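Mgp-operon protein 3 (Mycoplasma pneumoniae, PDB 6RJ1) probably acts as an extracellular adhesin, P40/P90, that works with the adhesin P1 in attaching the bacterium to sugars on host cells. Local coordinates at residues 581-586 with 685-690; 690-695 with 733-738; 40-45 with 53-58. All coordinates share one frame; numbering follows the deposited sequence.

Contact 1: residues 581-586 with 685-690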
ATOM      1  N   THR A 581      -4.535  18.446  -1.986  1.00 58.10           N
ATOM      2  CA  THR A 581      -3.671  18.919  -3.073  1.00 57.74           C
ATOM      3  C   THR A 581      -4.351  18.825  -4.437  1.00 61.32           C
ATOM      4  O   THR A 581      -3.668  18.738  -5.458  1.00 60.75           O
ATOM      5  CB  THR A 581      -2.337  18.192  -3.064  1.00 63.70           C
ATOM      6  OG1 THR A 581      -2.561  16.795  -3.242  1.00 61.25           O
ATOM      7  CG2 THR A 581      -1.524  18.478  -1.825  1.00 63.54           C
ATOM      8  N   THR A 582      -5.690  18.854  -4.455  1.00 57.71           N
ATOM      9  CA  THR A 582      -6.474  18.768  -5.683  1.00 57.95           C
ATOM     10  C   THR A 582      -6.243  20.006  -6.546  1.00 64.98           C
ATOM     11  O   THR A 582      -6.262  21.123  -6.030  1.00 65.25           O
ATOM     12  CB  THR A 582      -7.951  18.525  -5.340  1.00 58.96           C
ATOM     13  OG1 THR A 582      -8.029  17.348  -4.534  1.00 60.04           O
ATOM     14  CG2 THR A 582      -8.832  18.368  -6.575  1.00 53.02           C
ATOM     15  N   ALA A 583      -6.015  19.797  -7.853  1.00 62.90           N
ATOM     16  CA  ALA A 583      -5.808  20.846  -8.847  1.00 62.83           C
ATOM     17  C   ALA A 583      -6.994  21.805  -8.838  1.00 69.89           C
ATOM     18  O   ALA A 583      -8.135  21.362  -8.711  1.00 69.87           O
ATOM     19  CB  ALA A 583      -5.662  20.221 -10.225  1.00 63.21           C
ATOM     20  N   GLY A 584      -6.708  23.099  -8.959  1.00 68.45           N
ATOM     21  CA  GLY A 584      -7.714  24.158  -8.962  1.00 69.38           C
ATOM     22  C   GLY A 584      -8.755  24.039 -10.060  1.00 75.36           C
ATOM     23  O   GLY A 584      -8.518  23.377 -11.076  1.00 74.44           O
ATOM     24  N   LEU A 585      -9.924  24.678  -9.859  1.00 73.54           N
ATOM     25  CA  LEU A 585     -11.026  24.666 -10.825  1.00 74.03           C
ATOM     26  C   LEU A 585     -10.636  25.331 -12.147  1.00 80.79           C
ATOM     27  O   LEU A 585     -11.120  24.941 -13.210  1.00 81.32           O
ATOM     28  CB  LEU A 585     -12.273  25.342 -10.238  1.00 73.69           C
ATOM     29  CG  LEU A 585     -13.042  24.552  -9.185  1.00 78.18           C
ATOM     30  CD1 LEU A 585     -14.037  25.436  -8.466  1.00 77.95           C
ATOM     31  CD2 LEU A 585     -13.759  23.360  -9.789  1.00 81.46           C
ATOM     32  N   ASP A 586      -9.734  26.308 -12.063  1.00 78.32           N
ATOM     33  CA  ASP A 586      -9.198  27.114 -13.156  1.00 78.58           C
ATOM     34  C   ASP A 586      -7.930  26.517 -13.799  1.00 82.76           C
ATOM     35  O   ASP A 586      -7.236  27.227 -14.532  1.00 81.96           O
ATOM     36  CB  ASP A 586      -8.909  28.535 -12.633  1.00 80.57           C
ATOM     37  CG  ASP A 586      -7.844  28.591 -11.549  1.00 94.55           C
ATOM     38  OD1 ASP A 586      -7.890  27.750 -10.617  1.00 95.27           O
ATOM     39  OD2 ASP A 586      -6.974  29.472 -11.626  1.00103.16           O
ATOM     40  N   ARG A 685     -11.831  15.454 -14.491  1.00 71.93           N
ATOM     41  CA  ARG A 685     -11.665  15.167 -13.074  1.00 69.01           C
ATOM     42  C   ARG A 685     -10.374  15.797 -12.615  1.00 70.48           C
ATOM     43  O   ARG A 685      -9.332  15.596 -13.237  1.00 69.69           O
ATOM     44  CB  ARG A 685     -11.657  13.660 -12.795  1.00 65.72           C
ATOM     45  CG  ARG A 685     -11.781  13.331 -11.316  1.00 66.04           C
ATOM     46  CD  ARG A 685     -11.799  11.847 -11.053  1.00 62.51           C
ATOM     47  NE  ARG A 685     -10.517  11.214 -11.369  1.00 62.71           N
ATOM     48  CZ  ARG A 685     -10.328   9.898 -11.401  1.00 75.90           C
ATOM     49  NH1 ARG A 685      -9.131   9.399 -11.693  1.00 59.82           N
ATOM     50  NH2 ARG A 685     -11.329   9.071 -11.131  1.00 58.84           N
ATOM     51  N   LEU A 686     -10.458  16.594 -11.544  1.00 66.04           N
ATOM     52  CA  LEU A 686      -9.317  17.286 -10.955  1.00 64.06           C
ATOM     53  C   LEU A 686      -8.541  16.314 -10.070  1.00 66.94           C
ATOM     54  O   LEU A 686      -9.114  15.712  -9.155  1.00 66.91           O
ATOM     55  CB  LEU A 686      -9.762  18.536 -10.191  1.00 63.58           C
ATOM     56  CG  LEU A 686     -10.505  19.593 -11.007  1.00 67.17           C
ATOM     57  CD1 LEU A 686     -11.166  20.600 -10.101  1.00 67.35           C
ATOM     58  CD2 LEU A 686      -9.596  20.273 -12.008  1.00 66.77           C
ATOM     59  N   PRO A 687      -7.250  16.076 -10.370  1.00 62.09           N
ATOM     60  CA  PRO A 687      -6.513  15.084  -9.586  1.00 60.91           C
ATOM     61  C   PRO A 687      -5.896  15.598  -8.296  1.00 62.12           C
ATOM     62  O   PRO A 687      -5.501  16.765  -8.199  1.00 62.16           O
ATOM     63  CB  PRO A 687      -5.437  14.608 -10.561  1.00 62.82           C
ATOM     64  CG  PRO A 687      -5.166  15.812 -11.434  1.00 67.33           C
ATOM     65  CD  PRO A 687      -6.412  16.658 -11.444  1.00 63.02           C
ATOM     66  N   SER A 688      -5.793  14.699  -7.314  1.00 55.24           N
ATOM     67  CA  SER A 688      -5.107  14.935  -6.061  1.00 53.76           C
ATOM     68  C   SER A 688      -3.652  14.539  -6.352  1.00 57.39           C
ATOM     69  O   SER A 688      -3.394  13.682  -7.210  1.00 58.00           O
ATOM     70  CB  SER A 688      -5.683  14.064  -4.948  1.00 55.19           C
ATOM     71  OG  SER A 688      -4.807  13.962  -3.837  1.00 57.64           O
ATOM     72  N   ARG A 689      -2.707  15.181  -5.676  1.00 51.19           N
ATOM     73  CA  ARG A 689      -1.311  14.865  -5.890  1.00 50.09           C
ATOM     74  C   ARG A 689      -0.694  14.225  -4.637  1.00 56.14           C
ATOM     75  O   ARG A 689       0.517  14.020  -4.592  1.00 55.49           O
ATOM     76  CB  ARG A 689      -0.558  16.128  -6.334  1.00 47.31           C
ATOM     77  CG  ARG A 689      -0.535  16.391  -7.845  1.00 43.27           C
ATOM     78  CD  ARG A 689      -1.864  16.838  -8.446  1.00 44.07           C
ATOM     79  NE  ARG A 689      -2.394  18.043  -7.805  1.00 47.24           N
ATOM     80  CZ  ARG A 689      -2.148  19.283  -8.213  1.00 60.96           C
ATOM     81  NH1 ARG A 689      -2.666  20.316  -7.564  1.00 48.73           N
ATOM     82  NH2 ARG A 689      -1.380  19.499  -9.273  1.00 48.11           N
ATOM     83  N   THR A 690      -1.538  13.885  -3.626  1.00 54.99           N
ATOM     84  CA  THR A 690      -1.104  13.279  -2.357  1.00 55.70           C
ATOM     85  C   THR A 690      -2.017  12.157  -1.855  1.00 61.51           C
ATOM     86  O   THR A 690      -1.581  11.335  -1.049  1.00 62.14           O
ATOM     87  CB  THR A 690      -0.915  14.343  -1.247  1.00 64.09           C
ATOM     88  OG1 THR A 690      -2.088  15.156  -1.118  1.00 62.41           O
ATOM     89  CG2 THR A 690       0.339  15.188  -1.430  1.00 62.16           C
TER
HETATM   90  O   HOH W   1      -5.651  15.634  -1.994  1.00 64.11           O

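Contact 2: residues 690-695 with 733-738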
ATOM      1  N   THR A 690      -1.538  13.885  -3.626  1.00 54.99           N
ATOM      2  CA  THR A 690      -1.104  13.279  -2.357  1.00 55.70           C
ATOM      3  C   THR A 690      -2.017  12.157  -1.855  1.00 61.51           C
ATOM      4  O   THR A 690      -1.581  11.335  -1.049  1.00 62.14           O
ATOM      5  CB  THR A 690      -0.915  14.343  -1.247  1.00 64.09           C
ATOM      6  OG1 THR A 690      -2.088  15.156  -1.118  1.00 62.41           O
ATOM      7  CG2 THR A 690       0.339  15.188  -1.430  1.00 62.16           C
ATOM      8  N   ASP A 691      -3.278  12.134  -2.296  1.00 58.78           N
ATOM      9  CA  ASP A 691      -4.241  11.134  -1.840  1.00 58.63           C
ATOM     10  C   ASP A 691      -4.608  10.123  -2.915  1.00 61.63           C
ATOM     11  O   ASP A 691      -4.781  10.499  -4.073  1.00 61.65           O
ATOM     12  CB  ASP A 691      -5.488  11.812  -1.251  1.00 60.82           C
ATOM     13  CG  ASP A 691      -5.179  12.644  -0.011  1.00 76.38           C
ATOM     14  OD1 ASP A 691      -5.135  12.066   1.096  1.00 77.64           O
ATOM     15  OD2 ASP A 691      -4.968  13.870  -0.150  1.00 82.80           O
ATOM     16  N   GLN A 692      -4.716   8.827  -2.520  1.00 56.79           N
ATOM     17  CA  GLN A 692      -5.077   7.674  -3.363  1.00 54.60           C
ATOM     18  C   GLN A 692      -4.125   7.562  -4.561  1.00 57.98           C
ATOM     19  O   GLN A 692      -4.555   7.361  -5.703  1.00 57.48           O
ATOM     20  CB  GLN A 692      -6.559   7.725  -3.804  1.00 54.75           C
ATOM     21  CG  GLN A 692      -7.559   8.031  -2.699  1.00 50.48           C
ATOM     22  CD  GLN A 692      -8.101   6.821  -1.990  1.00 55.94           C
ATOM     23  OE1 GLN A 692      -7.379   5.918  -1.584  1.00 50.99           O
ATOM     24  NE2 GLN A 692      -9.406   6.792  -1.800  1.00 47.84           N
ATOM     25  N   LEU A 693      -2.821   7.700  -4.286  1.00 53.84           N
ATOM     26  CA  LEU A 693      -1.781   7.675  -5.304  1.00 53.13           C
ATOM     27  C   LEU A 693      -1.158   6.307  -5.543  1.00 58.22           C
ATOM     28  O   LEU A 693      -0.493   5.753  -4.658  1.00 58.77           O
ATOM     29  CB  LEU A 693      -0.695   8.710  -4.972  1.00 52.53           C
ATOM     30  CG  LEU A 693      -0.557   9.922  -5.893  1.00 55.51           C
ATOM     31  CD1 LEU A 693      -1.859  10.722  -6.004  1.00 53.85           C
ATOM     32  CD2 LEU A 693       0.559  10.814  -5.405  1.00 57.37           C
ATOM     33  N   LEU A 694      -1.354   5.773  -6.765  1.00 53.77           N
ATOM     34  CA  LEU A 694      -0.728   4.530  -7.169  1.00 53.11           C
ATOM     35  C   LEU A 694       0.622   4.869  -7.794  1.00 57.42           C
ATOM     36  O   LEU A 694       0.721   5.745  -8.642  1.00 56.19           O
ATOM     37  CB  LEU A 694      -1.595   3.700  -8.130  1.00 52.70           C
ATOM     38  CG  LEU A 694      -1.068   2.263  -8.389  1.00 56.19           C
ATOM     39  CD1 LEU A 694      -1.595   1.270  -7.346  1.00 55.12           C
ATOM     40  CD2 LEU A 694      -1.387   1.804  -9.789  1.00 56.19           C
ATOM     41  N   VAL A 695       1.651   4.191  -7.324  1.00 55.28           N
ATOM     42  CA  VAL A 695       3.039   4.302  -7.745  1.00 55.84           C
ATOM     43  C   VAL A 695       3.363   2.977  -8.451  1.00 61.84           C
ATOM     44  O   VAL A 695       3.044   1.901  -7.939  1.00 61.36           O
ATOM     45  CB  VAL A 695       3.925   4.560  -6.490  1.00 59.95           C
ATOM     46  CG1 VAL A 695       5.400   4.372  -6.785  1.00 59.92           C
ATOM     47  CG2 VAL A 695       3.672   5.952  -5.920  1.00 59.43           C
ATOM     48  N   LEU A 733      -5.630   7.423  -8.226  1.00 57.33           N
ATOM     49  CA  LEU A 733      -6.554   6.308  -8.358  1.00 56.70           C
ATOM     50  C   LEU A 733      -7.509   6.258  -7.146  1.00 57.78           C
ATOM     51  O   LEU A 733      -7.261   5.521  -6.193  1.00 55.64           O
ATOM     52  CB  LEU A 733      -5.729   5.010  -8.522  1.00 56.74           C
ATOM     53  CG  LEU A 733      -6.436   3.749  -8.976  1.00 61.33           C
ATOM     54  CD1 LEU A 733      -7.164   3.957 -10.288  1.00 61.27           C
ATOM     55  CD2 LEU A 733      -5.441   2.615  -9.114  1.00 65.13           C
ATOM     56  N   PRO A 734      -8.588   7.072  -7.160  1.00 53.74           N
ATOM     57  CA  PRO A 734      -9.515   7.080  -6.020  1.00 54.22           C
ATOM     58  C   PRO A 734     -10.448   5.875  -5.986  1.00 62.58           C
ATOM     59  O   PRO A 734     -10.576   5.200  -7.000  1.00 63.18           O
ATOM     60  CB  PRO A 734     -10.305   8.373  -6.244  1.00 55.10           C
ATOM     61  CG  PRO A 734     -10.327   8.534  -7.708  1.00 58.65           C
ATOM     62  CD  PRO A 734      -9.010   8.035  -8.199  1.00 54.46           C
ATOM     63  N   VAL A 735     -11.134   5.625  -4.844  1.00 62.58           N
ATOM     64  CA  VAL A 735     -12.143   4.555  -4.757  1.00 64.32           C
ATOM     65  C   VAL A 735     -13.371   4.963  -5.582  1.00 71.62           C
ATOM     66  O   VAL A 735     -13.651   6.166  -5.676  1.00 72.13           O
ATOM     67  CB  VAL A 735     -12.598   4.182  -3.320  1.00 68.72           C
ATOM     68  CG1 VAL A 735     -11.670   3.169  -2.689  1.00 68.97           C
ATOM     69  CG2 VAL A 735     -12.807   5.399  -2.427  1.00 68.57           C
ATOM     70  N   PRO A 736     -14.155   4.017  -6.143  1.00 68.66           N
ATOM     71  CA  PRO A 736     -15.371   4.426  -6.852  1.00 68.52           C
ATOM     72  C   PRO A 736     -16.311   5.139  -5.884  1.00 73.50           C
ATOM     73  O   PRO A 736     -16.527   4.663  -4.770  1.00 72.97           O
ATOM     74  CB  PRO A 736     -15.965   3.095  -7.323  1.00 69.87           C
ATOM     75  CG  PRO A 736     -14.853   2.147  -7.297  1.00 73.75           C
ATOM     76  CD  PRO A 736     -14.025   2.548  -6.133  1.00 69.73           C
ATOM     77  N   TYR A 737     -16.811   6.311  -6.282  1.00 70.84           N
ATOM     78  CA  TYR A 737     -17.747   7.095  -5.473  1.00 70.80           C
ATOM     79  C   TYR A 737     -19.033   6.311  -5.253  1.00 73.06           C
ATOM     80  O   TYR A 737     -19.657   6.443  -4.203  1.00 72.54           O
ATOM     81  CB  TYR A 737     -18.053   8.453  -6.133  1.00 72.34           C
ATOM     82  CG  TYR A 737     -18.505   8.361  -7.575  1.00 75.66           C
ATOM     83  CD1 TYR A 737     -19.853   8.195  -7.898  1.00 77.75           C
ATOM     84  CD2 TYR A 737     -17.591   8.451  -8.621  1.00 77.08           C
ATOM     85  CE1 TYR A 737     -20.273   8.085  -9.221  1.00 77.92           C
ATOM     86  CE2 TYR A 737     -18.003   8.353  -9.951  1.00 78.53           C
ATOM     87  CZ  TYR A 737     -19.346   8.173 -10.245  1.00 87.11           C
ATOM     88  OH  TYR A 737     -19.759   8.074 -11.551  1.00 91.04           O
ATOM     89  N   TYR A 738     -19.399   5.467  -6.237  1.00 68.74           N
ATOM     90  CA  TYR A 738     -20.612   4.648  -6.224  1.00 68.06           C
ATOM     91  C   TYR A 738     -20.511   3.454  -5.254  1.00 72.16           C
ATOM     92  O   TYR A 738     -21.474   2.699  -5.123  1.00 71.84           O
ATOM     93  CB  TYR A 738     -21.035   4.223  -7.649  1.00 68.17           C
ATOM     94  CG  TYR A 738     -19.964   3.522  -8.460  1.00 69.21           C
ATOM     95  CD1 TYR A 738     -19.755   2.150  -8.341  1.00 70.29           C
ATOM     96  CD2 TYR A 738     -19.197   4.220  -9.389  1.00 70.38           C
ATOM     97  CE1 TYR A 738     -18.788   1.497  -9.098  1.00 69.89           C
ATOM     98  CE2 TYR A 738     -18.227   3.574 -10.156  1.00 71.30           C
ATOM     99  CZ  TYR A 738     -18.037   2.210 -10.018  1.00 78.28           C
ATOM    100  OH  TYR A 738     -17.067   1.569 -10.750  1.00 82.02           O
TER

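Contact 3: residues 40-45 with 53-58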
ATOM      1  N   TYR A  40       7.942 -21.165  11.620  1.00 68.76           N
ATOM      2  CA  TYR A  40       8.085 -20.629  10.276  1.00 68.36           C
ATOM      3  C   TYR A  40       6.898 -20.989   9.414  1.00 71.78           C
ATOM      4  O   TYR A  40       6.337 -22.077   9.532  1.00 71.61           O
ATOM      5  CB  TYR A  40       9.407 -21.025   9.627  1.00 69.77           C
ATOM      6  CG  TYR A  40      10.571 -20.178  10.088  1.00 71.47           C
ATOM      7  CD1 TYR A  40      10.819 -18.930   9.521  1.00 73.24           C
ATOM      8  CD2 TYR A  40      11.434 -20.629  11.082  1.00 72.17           C
ATOM      9  CE1 TYR A  40      11.889 -18.146   9.944  1.00 73.05           C
ATOM     10  CE2 TYR A  40      12.513 -19.858  11.506  1.00 72.93           C
ATOM     11  CZ  TYR A  40      12.736 -18.616  10.933  1.00 80.21           C
ATOM     12  OH  TYR A  40      13.815 -17.870  11.333  1.00 80.74           O
ATOM     13  N   GLU A  41       6.490 -20.035   8.585  1.00 67.95           N
ATOM     14  CA  GLU A  41       5.327 -20.107   7.723  1.00 67.14           C
ATOM     15  C   GLU A  41       5.723 -19.642   6.313  1.00 68.74           C
ATOM     16  O   GLU A  41       6.371 -18.601   6.166  1.00 67.37           O
ATOM     17  CB  GLU A  41       4.224 -19.222   8.342  1.00 68.66           C
ATOM     18  CG  GLU A  41       2.951 -19.043   7.528  1.00 86.45           C
ATOM     19  CD  GLU A  41       2.318 -17.658   7.621  1.00115.58           C
ATOM     20  OE1 GLU A  41       1.137 -17.585   8.030  1.00111.50           O
ATOM     21  OE2 GLU A  41       2.990 -16.651   7.286  1.00106.77           O
ATOM     22  N   LEU A  42       5.357 -20.440   5.282  1.00 63.75           N
ATOM     23  CA  LEU A  42       5.630 -20.116   3.884  1.00 62.38           C
ATOM     24  C   LEU A  42       4.667 -19.006   3.444  1.00 66.54           C
ATOM     25  O   LEU A  42       3.451 -19.179   3.541  1.00 65.85           O
ATOM     26  CB  LEU A  42       5.538 -21.374   3.006  1.00 61.74           C
ATOM     27  CG  LEU A  42       5.518 -21.169   1.489  1.00 66.22           C
ATOM     28  CD1 LEU A  42       6.830 -20.620   0.975  1.00 66.25           C
ATOM     29  CD2 LEU A  42       5.166 -22.456   0.774  1.00 68.63           C
ATOM     30  N   VAL A  43       5.225 -17.850   3.021  1.00 64.04           N
ATOM     31  CA  VAL A  43       4.496 -16.623   2.637  1.00 63.90           C
ATOM     32  C   VAL A  43       4.364 -16.479   1.128  1.00 66.73           C
ATOM     33  O   VAL A  43       3.321 -16.045   0.650  1.00 66.48           O
ATOM     34  CB  VAL A  43       5.132 -15.338   3.236  1.00 68.54           C
ATOM     35  CG1 VAL A  43       4.122 -14.203   3.302  1.00 69.03           C
ATOM     36  CG2 VAL A  43       5.721 -15.592   4.608  1.00 68.32           C
ATOM     37  N   ASP A  44       5.435 -16.776   0.388  1.00 63.62           N
ATOM     38  CA  ASP A  44       5.477 -16.667  -1.074  1.00 63.51           C
ATOM     39  C   ASP A  44       6.526 -17.616  -1.598  1.00 65.84           C
ATOM     40  O   ASP A  44       7.436 -17.993  -0.864  1.00 65.80           O
ATOM     41  CB  ASP A  44       5.794 -15.210  -1.513  1.00 65.48           C
ATOM     42  CG  ASP A  44       5.523 -14.877  -2.978  1.00 76.46           C
ATOM     43  OD1 ASP A  44       4.992 -15.757  -3.709  1.00 77.99           O
ATOM     44  OD2 ASP A  44       5.828 -13.734  -3.394  1.00 80.99           O
ATOM     45  N   TRP A  45       6.399 -18.006  -2.862  1.00 61.34           N
ATOM     46  CA  TRP A  45       7.322 -18.920  -3.528  1.00 60.85           C
ATOM     47  C   TRP A  45       7.220 -18.728  -5.039  1.00 65.48           C
ATOM     48  O   TRP A  45       6.163 -18.353  -5.542  1.00 64.59           O
ATOM     49  CB  TRP A  45       7.025 -20.387  -3.140  1.00 59.07           C
ATOM     50  CG  TRP A  45       5.620 -20.814  -3.445  1.00 59.64           C
ATOM     51  CD1 TRP A  45       4.500 -20.557  -2.705  1.00 62.30           C
ATOM     52  CD2 TRP A  45       5.180 -21.515  -4.613  1.00 59.33           C
ATOM     53  NE1 TRP A  45       3.387 -21.069  -3.336  1.00 61.56           N
ATOM     54  CE2 TRP A  45       3.775 -21.650  -4.517  1.00 62.94           C
ATOM     55  CE3 TRP A  45       5.838 -22.031  -5.742  1.00 60.02           C
ATOM     56  CZ2 TRP A  45       3.027 -22.329  -5.480  1.00 61.67           C
ATOM     57  CZ3 TRP A  45       5.088 -22.692  -6.700  1.00 60.99           C
ATOM     58  CH2 TRP A  45       3.702 -22.830  -6.567  1.00 61.40           C
ATOM     59  N   LEU A  53      13.650 -23.470  -7.338  1.00 79.34           N
ATOM     60  CA  LEU A  53      12.470 -23.096  -6.573  1.00 78.49           C
ATOM     61  C   LEU A  53      12.916 -22.204  -5.419  1.00 80.06           C
ATOM     62  O   LEU A  53      13.740 -22.605  -4.596  1.00 79.98           O
ATOM     63  CB  LEU A  53      11.687 -24.324  -6.077  1.00 78.66           C
ATOM     64  CG  LEU A  53      10.431 -24.048  -5.246  1.00 83.47           C
ATOM     65  CD1 LEU A  53       9.270 -23.579  -6.122  1.00 83.88           C
ATOM     66  CD2 LEU A  53      10.035 -25.278  -4.477  1.00 86.47           C
ATOM     67  N   VAL A  54      12.393 -20.977  -5.398  1.00 74.01           N
ATOM     68  CA  VAL A  54      12.690 -19.956  -4.399  1.00 72.65           C
ATOM     69  C   VAL A  54      11.473 -19.804  -3.480  1.00 74.36           C
ATOM     70  O   VAL A  54      10.353 -19.704  -3.975  1.00 74.12           O
ATOM     71  CB  VAL A  54      13.083 -18.618  -5.088  1.00 76.19           C
ATOM     72  CG1 VAL A  54      13.423 -17.543  -4.067  1.00 75.47           C
ATOM     73  CG2 VAL A  54      14.244 -18.822  -6.061  1.00 76.25           C
ATOM     74  N   ALA A  55      11.687 -19.808  -2.152  1.00 69.12           N
ATOM     75  CA  ALA A  55      10.608 -19.660  -1.166  1.00 68.06           C
ATOM     76  C   ALA A  55      10.907 -18.535  -0.163  1.00 71.18           C
ATOM     77  O   ALA A  55      12.064 -18.163   0.011  1.00 71.11           O
ATOM     78  CB  ALA A  55      10.371 -20.980  -0.437  1.00 68.45           C
ATOM     79  N   LEU A  56       9.860 -17.981   0.465  1.00 66.41           N
ATOM     80  CA  LEU A  56       9.943 -16.920   1.466  1.00 65.36           C
ATOM     81  C   LEU A  56       9.218 -17.391   2.725  1.00 69.57           C
ATOM     82  O   LEU A  56       8.034 -17.742   2.676  1.00 70.08           O
ATOM     83  CB  LEU A  56       9.313 -15.619   0.931  1.00 65.09           C
ATOM     84  CG  LEU A  56       9.341 -14.382   1.841  1.00 68.98           C
ATOM     85  CD1 LEU A  56      10.766 -14.007   2.232  1.00 68.80           C
ATOM     86  CD2 LEU A  56       8.655 -13.211   1.176  1.00 69.49           C
ATOM     87  N   VAL A  57       9.934 -17.412   3.844  1.00 65.08           N
ATOM     88  CA  VAL A  57       9.385 -17.871   5.122  1.00 64.39           C
ATOM     89  C   VAL A  57       9.612 -16.856   6.248  1.00 67.75           C
ATOM     90  O   VAL A  57      10.667 -16.219   6.305  1.00 67.29           O
ATOM     91  CB  VAL A  57       9.895 -19.294   5.527  1.00 67.38           C
ATOM     92  CG1 VAL A  57       9.338 -20.385   4.612  1.00 66.69           C
ATOM     93  CG2 VAL A  57      11.420 -19.352   5.594  1.00 66.84           C
ATOM     94  N   ARG A  58       8.644 -16.757   7.165  1.00 63.55           N
ATOM     95  CA  ARG A  58       8.713 -15.874   8.325  1.00 63.41           C
ATOM     96  C   ARG A  58       8.177 -16.572   9.571  1.00 68.21           C
ATOM     97  O   ARG A  58       7.412 -17.516   9.449  1.00 67.78           O
ATOM     98  CB  ARG A  58       7.980 -14.539   8.052  1.00 62.75           C
ATOM     99  CG  ARG A  58       6.473 -14.638   7.970  1.00 63.20           C
ATOM    100  CD  ARG A  58       5.850 -13.348   7.490  1.00 62.50           C
ATOM    101  NE  ARG A  58       4.415 -13.519   7.249  1.00 60.00           N
ATOM    102  CZ  ARG A  58       3.615 -12.575   6.778  1.00 71.80           C
ATOM    103  NH1 ARG A  58       4.095 -11.372   6.487  1.00 62.12           N
ATOM    104  NH2 ARG A  58       2.326 -12.822   6.596  1.00 62.36           N
TER

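Contact 1: residues 581-586 with 685-690
Arg689 doubles back and closes its guanidinium on a single backbone oxygen of the other loop. NE and NH1 of Arg689 both donate to Thr581 O, each at 2.8 Å. The grip is side-on, and the oxygen lies close to the guanidinium plane. NE approaches nearly along the C=O axis, while NH1 sits above the carbonyl plane. The chain is bent twice to reach it: chi2 of 72° turns CD and chi3 of 57° turns NE. Ala583 CB packs over one face of the guanidinium, off centre. NH2 points elsewhere and bonds Asn597 O, and Phe508 adds a cation-pi contact.

The hydroxyl of Thr581 makes a second grip. Thr581 OG1 accepts from Arg689 N at 2.9 Å and is hydrogen-bonded to Thr690 OG1 at 2.7 Å. The two threonine side chains cross at about a right angle. Ser688 OG accepts from Thr690 N, which makes an ST turn, and also bonds Asp691 N. A water accepts from both Ser688 OG and Thr581 N, bridging the segments.

The two segments run nearly antiparallel, yet neither is a strand. Ala583 N donates to Pro687 O at 3.1 Å, the one bond between backbones here. Further along, the side chains are apolar, and the Leu686 methyls also lie against the carbonyl oxygens of Ala583 and Gly584. Ala583 CB rests on Pro687 CD at 3.8 Å. Leu686 CD1 meets Leu585 CD2, also at 3.8 Å. Leu594 of helix 591-595 packs on Leu686 and Pro687.

Both loops belong to the MgpC adhesin family region. The contact is buried, and its polar end joins the loops mainly through side chains. The carbonyl oxygens of Thr581 and Asn597 would be expected to stabilise the positive charge of Arg689 inside the protein.

Contact 2: residues 690-695 with 733-738
Gln692 and Leu733 meet in the tight part of this contact, where each buries most of its share. Leu733 N donates to Gln692 O at 2.7 Å, and the bond is nearly straight at 164°. Beside it, Gln692 CB lies against the backbone of the other segment, 3.8 Å from Pro734 CA. The side chains of Leu694 and Leu733 lie side by side and point the same way. Leu694 CB is 4.1 Å from Leu733 CD2. Phe555 and Phe834 pack on both leucines.

The contact sits at one end of a strand pair. Strand 693-699 runs antiparallel to strand 723-732 in a mixed sheet, and Leu694 bonds the backbone of His731. The bond from Leu733 carries the connection just past strand 723-732. Gln692 has a left-handed helical backbone and marks the turn into strand 693-699.

The contact thins out toward Val735, which buries only 22 Å² against 91 Å² for Gln692. The Gln692 side chain bends at chi2 (-90°) and crosses that of Val735 obliquely. Gln692 NE2 stays 3.7 Å from Val735 CG2, a van der Waals touch. The Gln692 amide is satisfied by other parts of the chain: NE2 bonds Ala672 O and OE1 bonds Asn777 N. Val735 is itself buried, against Leu673 of helix 666-673. Solvent is reached only beyond it, at Tyr737 and Tyr738.

Contact 3: residues 40-45 with 53-58
In the classic beta bulge of the hairpin 40-48/52-59, Val43 and Asp44 both face Leu56. Val43 N donates to Leu56 O at 2.8 Å, and Leu56 N donates to Asp44 O at 2.8 Å. The pairing shifts by one residue there. Before the bulge, Glu41 and Arg58 form a hydrogen-bonded pair through both backbones.

The side chains of Glu41 and Arg58 lie side by side. Arg58 CG stands between the backbone N and the carbonyl carbon (chi1 70°), and the chain is extended from there to NE. Arg58 NE donates to Glu41 OE2 at 3.4 Å, a weak bond within a salt bridge. OE2 sits at the guanidinium edge, in its plane, while the carboxylate is turned 33° from that plane. Val43, at the bulge, crosses Arg58 at about a right angle. Its CG1 lies over the centre of the guanidinium, 3.9 Å from Arg58 CZ. Arg58 NH1 has a further partner in His452 O.

Strand 40-48 is outermost, within this chain, in a mixed eight-stranded sheet, and strand 52-59 passes the sheet on to strand 114-121. On the Asp44 and Leu56 face, strand 457-461 comes close: Asp44 OD2 bonds Leu458 N, and Leu56 touches Leu458.

The face with Leu42, Trp45, Ala55 and Val57 is mostly apolar. Leu42 CD1 rests on Ala55 CB at 3.8 Å. Helix 30-33 packs on Ala55 and Val57. Trp45 CE3 touches Leu53 CD1 at 3.8 Å, and Trp45 NE1 bonds Gln9 OE1.

How the contacts relate
Contacts 1 and 2 are neighbours, with centres 12 Å apart. They share Thr690, and Ser688 of one packs on Leu693 of the other. Both are buried, and both involve the chain leading into strand 693-699. Contact 1 joins two loops, largely through side-chain bonds to backbone. Contact 2 closes a strand end with one backbone bond and leucine packing. Contact 3 stands apart. It is about 25 Å from contact 1 and 17 Å from contact 2 between nearest atoms, in a different sheet from that of strand 693-699. It is partly buried and held by antiparallel strand pairing with a bulge. Its arginine meets a carboxylate, whereas the buried arginine of contact 1 grips a carbonyl oxygen.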